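Possible thiamine biosynthesis enzyme (Candida albicans, PDB 2X7Q) is of unknown function but has a periplasmic binding protein fold of the SsuA/TauA family and probably binds a small ligand, perhaps one linked to thiamine biosynthesis. Local coordinates at residues S107-D110 / D111-D114; P272-W275 / D276-V279; E294-D297 / V298-R302. The protein carries 1 engineered substitution. All coordinates share one frame; numbering follows the deposited sequence.

Interaction 1: S107-D110 / D111-D114; sequences SNRD and DVTD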
loop_
_atom_site.group_PDB
_atom_site.type_symbol
_atom_site.label_atom_id
_atom_site.label_comp_id
_atom_site.label_asym_id
_atom_site.label_seq_id
_atom_site.Cartn_x
_atom_site.Cartn_y
_atom_site.Cartn_z
ATOM N N SER A 107 18.891 -14.303 -11.411
ATOM C CA SER A 107 18.682 -14.880 -12.733
ATOM C C SER A 107 19.261 -16.289 -12.821
ATOM O O SER A 107 18.664 -17.177 -13.429
ATOM C CB SER A 107 19.305 -13.990 -13.809
ATOM O OG SER A 107 20.698 -13.848 -13.616
ATOM N N ASN A 108 20.424 -16.484 -12.207
ATOM C CA ASN A 108 21.081 -17.786 -12.199
ATOM C C ASN A 108 21.363 -18.272 -10.782
ATOM O O ASN A 108 22.475 -18.119 -10.274
ATOM C CB ASN A 108 22.383 -17.736 -12.999
ATOM C CG ASN A 108 23.049 -19.096 -13.111
ATOM O OD1 ASN A 108 22.499 -20.021 -13.708
ATOM N ND2 ASN A 108 24.244 -19.220 -12.543
ATOM N N ARG A 109 20.353 -18.860 -10.149
ATOM C CA ARG A 109 20.496 -19.361 -8.786
ATOM C C ARG A 109 20.091 -20.830 -8.687
ATOM O O ARG A 109 18.914 -21.144 -8.517
ATOM C CB ARG A 109 19.653 -18.526 -7.821
ATOM C CG ARG A 109 20.053 -17.066 -7.739
ATOM C CD ARG A 109 21.415 -16.897 -7.092
ATOM N NE ARG A 109 21.452 -17.468 -5.749
ATOM C CZ ARG A 109 21.064 -16.823 -4.652
ATOM N NH1 ARG A 109 20.608 -15.583 -4.735
ATOM N NH2 ARG A 109 21.130 -17.422 -3.471
ATOM N N ASP A 110 21.067 -21.726 -8.797
ATOM C CA ASP A 110 20.800 -23.157 -8.703
ATOM C C ASP A 110 20.317 -23.541 -7.308
ATOM O O ASP A 110 19.671 -24.572 -7.128
ATOM C CB ASP A 110 22.051 -23.964 -9.059
ATOM C CG ASP A 110 22.370 -23.926 -10.538
ATOM O OD1 ASP A 110 21.615 -23.283 -11.297
ATOM O OD2 ASP A 110 23.377 -24.544 -10.942
ATOM N N ASP A 111 20.632 -22.706 -6.325
ATOM C CA ASP A 111 20.298 -22.995 -4.937
ATOM C C ASP A 111 18.885 -22.553 -4.561
ATOM O O ASP A 111 18.363 -22.943 -3.517
ATOM C CB ASP A 111 21.320 -22.351 -3.996
ATOM C CG ASP A 111 21.404 -20.844 -4.164
ATOM O OD1 ASP A 111 21.109 -20.343 -5.271
ATOM O OD2 ASP A 111 21.779 -20.162 -3.187
ATOM N N VAL A 112 18.266 -21.744 -5.416
ATOM C CA VAL A 112 16.922 -21.243 -5.146
ATOM C C VAL A 112 15.995 -21.439 -6.341
ATOM O O VAL A 112 16.090 -20.721 -7.337
ATOM C CB VAL A 112 16.944 -19.750 -4.762
ATOM C CG1 VAL A 112 15.532 -19.251 -4.488
ATOM C CG2 VAL A 112 17.838 -19.528 -3.552
ATOM N N THR A 113 15.098 -22.414 -6.231
ATOM C CA THR A 113 14.123 -22.691 -7.282
ATOM C C THR A 113 12.702 -22.715 -6.721
ATOM O O THR A 113 11.743 -22.368 -7.413
ATOM C CB THR A 113 14.411 -24.035 -7.980
ATOM O OG1 THR A 113 14.207 -25.112 -7.057
ATOM C CG2 THR A 113 15.843 -24.073 -8.490
ATOM N N ASP A 114 12.576 -23.128 -5.463
ATOM C CA ASP A 114 11.280 -23.194 -4.794
ATOM C C ASP A 114 11.235 -22.260 -3.586
ATOM O O ASP A 114 12.263 -21.984 -2.965
ATOM C CB ASP A 114 10.973 -24.630 -4.364
ATOM C CG ASP A 114 9.635 -24.755 -3.658
ATOM O OD1 ASP A 114 8.589 -24.634 -4.329
ATOM O OD2 ASP A 114 9.627 -24.979 -2.431
#
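Arg-109 and Asp-111 form a salt bridge across a type I beta turn, Arg-109 to Val-112, in the loop between strands 100-106 and 120-123 of one domain of the periplasmic binding protein fold. The turn is closed by its backbone bond, Val-112 N to Arg-109 O at 3.2 Å. Within the turn the arginine grips the carboxylate side-on, each of two nitrogens taking one oxygen. Arg-109 NE reaches OD1 of Asp-111 at 2.9 Å, with that oxygen 25° out of the guanidinium plane and offering its syn lone pair. Bends at chi2 and chi3 bring the guanidinium round to the carboxylate two residues on. Val-112 CG2 lies over one face of the group, 3.9 Å from Arg-109 NH2. The rest of the guanidinium faces the protein: NH1 donates to the carbonyls of Val-162 and Ser-171, and NH2 also bridges to Asp-172. With two carboxylates and two carbonyls around it, the buried arginine ties the turn to the end of helix 155-162 and to the residues just before strand 173-177. The straighter arm of the grip is Arg-109 NH2 to Asp-111 OD2, 2.8 Å with an N-H...O angle of 169°.

Interaction 2: P272-W275 / D276-V279; sequences PLDW and DTIV
The chain turns from an extended approach into helix 275-289 at Asp-274, whose carbonyl oxygen accepts Ile-278 N at 3.0 Å, and the next bond, Val-279 N to Trp-275 O, follows at 2.9 Å; a weak bond from Thr-277 N also falls on Asp-274 O. Asp-274 is the N-cap. Its side chain folds over the start of the helix, and OD1 accepts the backbone N of Asp-276 at 3.3 Å, the donor standing well above the carboxylate plane. Beside this cap, Thr-277 crosses the aspartate at about a right angle and sets its methyl CG2 3.4 Å from Asp-274 CB. The hydroxyl of Thr-277 lies anti to the backbone N (chi1 -175°) and is used outside the turn, accepting from Ser-201 N.

One turn apart on the helix, Trp-275 and Val-279 make a CH-pi contact. The methyl CG2 of Val-279 sits 3.5 Å from the centroid of the six-membered ring and only 5° off its normal, squarely over that ring, while CG1 lies near the CE2-CZ2 side, 3.7 Å from Trp-275 CE2. A cation-pi interaction with Lys-309 adds a charged partner for the indole. Ahead of the cap, Leu-273 brings CD1 to 4.0 Å from Ile-278 CB, the two side chains roughly perpendicular, in a hydrophobic staple between the residue before the N-cap and the first turn.

These side chains then divide between two neighbours. Leu-273 and Ile-278 both pack on strand 88-95, an outermost strand of its five-stranded sheet, at Val-90, Asp-92 and Thr-93 for the leucine and at Thr-93 for the isoleucine. Trp-275 and Val-279 instead meet helix 296-306, through Asn-304 and Leu-303, and the Val-307 that follows it.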
loop_
_atom_site.group_PDB
_atom_site.type_symbol
_atom_site.label_atom_id
_atom_site.label_comp_id
_atom_site.label_asym_id
_atom_site.label_seq_id
_atom_site.Cartn_x
_atom_site.Cartn_y
_atom_site.Cartn_z
ATOM N N PRO A 272 -19.204 3.245 4.591
ATOM C CA PRO A 272 -18.104 2.886 5.491
ATOM C C PRO A 272 -17.261 1.753 4.915
ATOM O O PRO A 272 -17.773 0.936 4.149
ATOM C CB PRO A 272 -18.827 2.407 6.752
ATOM C CG PRO A 272 -20.138 3.104 6.720
ATOM C CD PRO A 272 -20.509 3.218 5.272
ATOM N N LEU A 273 -15.983 1.710 5.281
ATOM C CA LEU A 273 -15.089 0.655 4.815
ATOM C C LEU A 273 -15.564 -0.713 5.284
ATOM O O LEU A 273 -16.258 -0.824 6.295
ATOM C CB LEU A 273 -13.657 0.915 5.285
ATOM C CG LEU A 273 -13.393 1.026 6.787
ATOM C CD1 LEU A 273 -13.298 -0.344 7.434
ATOM C CD2 LEU A 273 -12.114 1.809 7.034
ATOM N N ASP A 274 -15.195 -1.749 4.539
ATOM C CA ASP A 274 -15.573 -3.111 4.889
ATOM C C ASP A 274 -14.728 -3.615 6.055
ATOM O O ASP A 274 -13.558 -3.954 5.887
ATOM C CB ASP A 274 -15.428 -4.037 3.681
ATOM C CG ASP A 274 -16.008 -5.414 3.931
ATOM O OD1 ASP A 274 -16.472 -5.672 5.063
ATOM O OD2 ASP A 274 -16.010 -6.236 2.994
ATOM N N TRP A 275 -15.335 -3.660 7.236
ATOM C CA TRP A 275 -14.640 -4.047 8.458
ATOM C C TRP A 275 -14.015 -5.437 8.359
ATOM O O TRP A 275 -12.906 -5.658 8.840
ATOM C CB TRP A 275 -15.600 -3.985 9.647
ATOM C CG TRP A 275 -14.922 -4.103 10.975
ATOM C CD1 TRP A 275 -14.809 -5.226 11.746
ATOM C CD2 TRP A 275 -14.249 -3.057 11.694
ATOM N NE1 TRP A 275 -14.114 -4.941 12.897
ATOM C CE2 TRP A 275 -13.762 -3.622 12.887
ATOM C CE3 TRP A 275 -14.022 -1.702 11.436
ATOM C CZ2 TRP A 275 -13.055 -2.870 13.829
ATOM C CZ3 TRP A 275 -13.320 -0.963 12.372
ATOM C CH2 TRP A 275 -12.845 -1.548 13.553
ATOM N N ASP A 276 -14.725 -6.366 7.726
ATOM C CA ASP A 276 -14.265 -7.747 7.624
ATOM C C ASP A 276 -12.943 -7.878 6.868
ATOM O O ASP A 276 -12.072 -8.653 7.261
ATOM C CB ASP A 276 -15.334 -8.619 6.960
ATOM C CG ASP A 276 -14.871 -10.051 6.746
ATOM O OD1 ASP A 276 -14.585 -10.743 7.747
ATOM O OD2 ASP A 276 -14.791 -10.483 5.576
ATOM N N THR A 277 -12.797 -7.121 5.785
ATOM C CA THR A 277 -11.622 -7.243 4.925
ATOM C C THR A 277 -10.470 -6.334 5.348
ATOM O O THR A 277 -9.303 -6.710 5.228
ATOM C CB THR A 277 -11.970 -6.969 3.445
ATOM O OG1 THR A 277 -10.818 -7.206 2.628
ATOM C CG2 THR A 277 -12.428 -5.531 3.257
ATOM N N ILE A 278 -10.797 -5.143 5.844
ATOM C CA ILE A 278 -9.777 -4.179 6.249
ATOM C C ILE A 278 -9.209 -4.478 7.637
ATOM O O ILE A 278 -8.007 -4.338 7.868
ATOM C CB ILE A 278 -10.322 -2.735 6.230
ATOM C CG1 ILE A 278 -10.649 -2.305 4.797
ATOM C CG2 ILE A 278 -9.320 -1.778 6.853
ATOM C CD1 ILE A 278 -9.445 -2.250 3.880
ATOM N N VAL A 279 -10.076 -4.897 8.553
ATOM C CA VAL A 279 -9.674 -5.139 9.937
ATOM C C VAL A 279 -9.563 -6.625 10.285
ATOM O O VAL A 279 -8.483 -7.114 10.625
ATOM C CB VAL A 279 -10.648 -4.474 10.921
ATOM C CG1 VAL A 279 -10.292 -4.847 12.356
ATOM C CG2 VAL A 279 -10.639 -2.972 10.730
#

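Interaction 3: E294-D297 / V298-R302; sequences ESDD and VILKR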
loop_
_atom_site.group_PDB
_atom_site.type_symbol
_atom_site.label_atom_id
_atom_site.label_comp_id
_atom_site.label_asym_id
_atom_site.label_seq_id
_atom_site.Cartn_x
_atom_site.Cartn_y
_atom_site.Cartn_z
ATOM N N GLU A 294 0.730 -8.902 19.985
ATOM C CA GLU A 294 -0.300 -8.389 20.881
ATOM C C GLU A 294 -1.527 -9.296 20.878
ATOM O O GLU A 294 -1.872 -9.884 19.852
ATOM C CB GLU A 294 -0.698 -6.964 20.488
ATOM C CG GLU A 294 0.373 -5.911 20.753
ATOM C CD GLU A 294 1.520 -5.966 19.760
ATOM O OE1 GLU A 294 1.376 -6.628 18.712
ATOM O OE2 GLU A 294 2.567 -5.340 20.025
ATOM N N SER A 295 -2.180 -9.410 22.030
ATOM C CA SER A 295 -3.362 -10.258 22.152
ATOM C C SER A 295 -4.496 -9.741 21.269
ATOM O O SER A 295 -4.475 -8.592 20.828
ATOM C CB SER A 295 -3.823 -10.339 23.610
ATOM O OG SER A 295 -4.353 -9.097 24.044
ATOM N N ASP A 296 -5.487 -10.590 21.024
ATOM C CA ASP A 296 -6.586 -10.248 20.127
ATOM C C ASP A 296 -7.392 -9.049 20.620
ATOM O O ASP A 296 -7.585 -8.081 19.887
ATOM C CB ASP A 296 -7.511 -11.449 19.931
ATOM C CG ASP A 296 -8.574 -11.200 18.877
ATOM O OD1 ASP A 296 -8.249 -10.590 17.837
ATOM O OD2 ASP A 296 -9.734 -11.610 19.092
ATOM N N ASP A 297 -7.862 -9.117 21.863
ATOM C CA ASP A 297 -8.723 -8.068 22.407
ATOM C C ASP A 297 -7.986 -6.742 22.604
ATOM O O ASP A 297 -8.612 -5.685 22.691
ATOM C CB ASP A 297 -9.383 -8.523 23.713
ATOM C CG ASP A 297 -8.379 -9.004 24.741
ATOM O OD1 ASP A 297 -7.254 -8.463 24.783
ATOM O OD2 ASP A 297 -8.720 -9.920 25.518
ATOM N N VAL A 298 -6.661 -6.802 22.684
ATOM C CA VAL A 298 -5.846 -5.593 22.744
ATOM C C VAL A 298 -5.756 -4.973 21.354
ATOM O O VAL A 298 -5.841 -3.756 21.199
ATOM C CB VAL A 298 -4.434 -5.885 23.279
ATOM C CG1 VAL A 298 -3.505 -4.710 23.011
ATOM C CG2 VAL A 298 -4.489 -6.202 24.765
ATOM N N ILE A 299 -5.594 -5.823 20.344
ATOM C CA ILE A 299 -5.593 -5.373 18.958
ATOM C C ILE A 299 -6.970 -4.841 18.575
ATOM O O ILE A 299 -7.086 -3.791 17.945
ATOM C CB ILE A 299 -5.198 -6.509 17.991
ATOM C CG1 ILE A 299 -3.785 -7.008 18.300
ATOM C CG2 ILE A 299 -5.290 -6.036 16.548
ATOM C CD1 ILE A 299 -3.348 -8.177 17.442
ATOM N N LEU A 300 -8.013 -5.568 18.966
ATOM C CA LEU A 300 -9.386 -5.171 18.668
ATOM C C LEU A 300 -9.718 -3.794 19.227
ATOM O O LEU A 300 -10.264 -2.943 18.524
ATOM C CB LEU A 300 -10.380 -6.191 19.228
ATOM C CG LEU A 300 -11.117 -7.060 18.209
ATOM C CD1 LEU A 300 -11.390 -6.261 16.941
ATOM C CD2 LEU A 300 -10.317 -8.309 17.899
ATOM N N LYS A 301 -9.400 -3.588 20.500
ATOM C CA LYS A 301 -9.717 -2.337 21.177
ATOM C C LYS A 301 -8.988 -1.158 20.542
ATOM O O LYS A 301 -9.516 -0.050 20.484
ATOM C CB LYS A 301 -9.386 -2.428 22.670
ATOM C CG LYS A 301 -9.753 -1.178 23.454
ATOM C CD LYS A 301 -9.684 -1.409 24.956
ATOM C CE LYS A 301 -10.141 -0.169 25.714
ATOM N NZ LYS A 301 -10.227 -0.399 27.184
ATOM N N ARG A 302 -7.776 -1.406 20.058
ATOM C CA ARG A 302 -6.986 -0.353 19.431
ATOM C C ARG A 302 -7.513 -0.004 18.041
ATOM O O ARG A 302 -7.492 1.157 17.634
ATOM C CB ARG A 302 -5.511 -0.753 19.367
ATOM C CG ARG A 302 -4.835 -0.799 20.728
ATOM C CD ARG A 302 -3.405 -1.285 20.621
ATOM N NE ARG A 302 -2.709 -1.224 21.902
ATOM C CZ ARG A 302 -1.472 -1.666 22.102
ATOM N NH1 ARG A 302 -0.789 -2.208 21.105
ATOM N NH2 ARG A 302 -0.916 -1.570 23.300
HETATM O O HOH W 1 1.861 -3.290 21.854
#
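The first turn of helix 296-306, with Ser-295 as its N-cap, carries this contact, and Glu-294 just before the cap is linked to Arg-302 through water. The helix starts with regular backbone bonds, Ile-299 N to Ser-295 O at 3.0 Å and Leu-300 N to Asp-296 O at 2.7 Å. Ile-299 reaches back to the residue before the cap, its CG1 3.8 Å from Glu-294 CB. Leu-300 CD2 comes alongside the carboxylate of Asp-296, nearest to OD1, and both residues touch Lys-283 of helix 275-289. The straight side chain of Arg-302 reaches out and somewhat back toward the start of the helix; Val-298 CG1 sits 3.7 Å above the guanidinium plane, over the centre of the group. One water spans the gap between the charges: it donates to Glu-294 OE2 at 2.8 Å and accepts from Arg-302 NH1 at 3.0 Å, lying in the guanidinium plane. NH1 also donates to the carbonyl of Ala-82, the second hold on this nitrogen. Because Glu-294 OE2 and Arg-302 NH1 stay 4.7 Å apart, glutamate and arginine are linked by a water bridge and not by a direct salt bridge, which probably weakens their mutual attraction.

How the interactions relate
Interactions 2 and 3 belong together: each covers the start of a helix, 275-289 and 296-306, which follow one another in the chain and touch through side chains, and their nearest atoms are about 5 Å apart. Interaction 1 lies in a loop beside the other sheet, its centre 39 and 40 Å from theirs. Chemistry follows place. Interaction 2, closest to the centre of the chain, is partly buried and relies on apolar and CH-pi packing behind its capping bond. Interaction 3 is a surface contact whose charges meet through water. Interaction 1, also partly buried, sets a direct ion pair on a buried arginine within its turn.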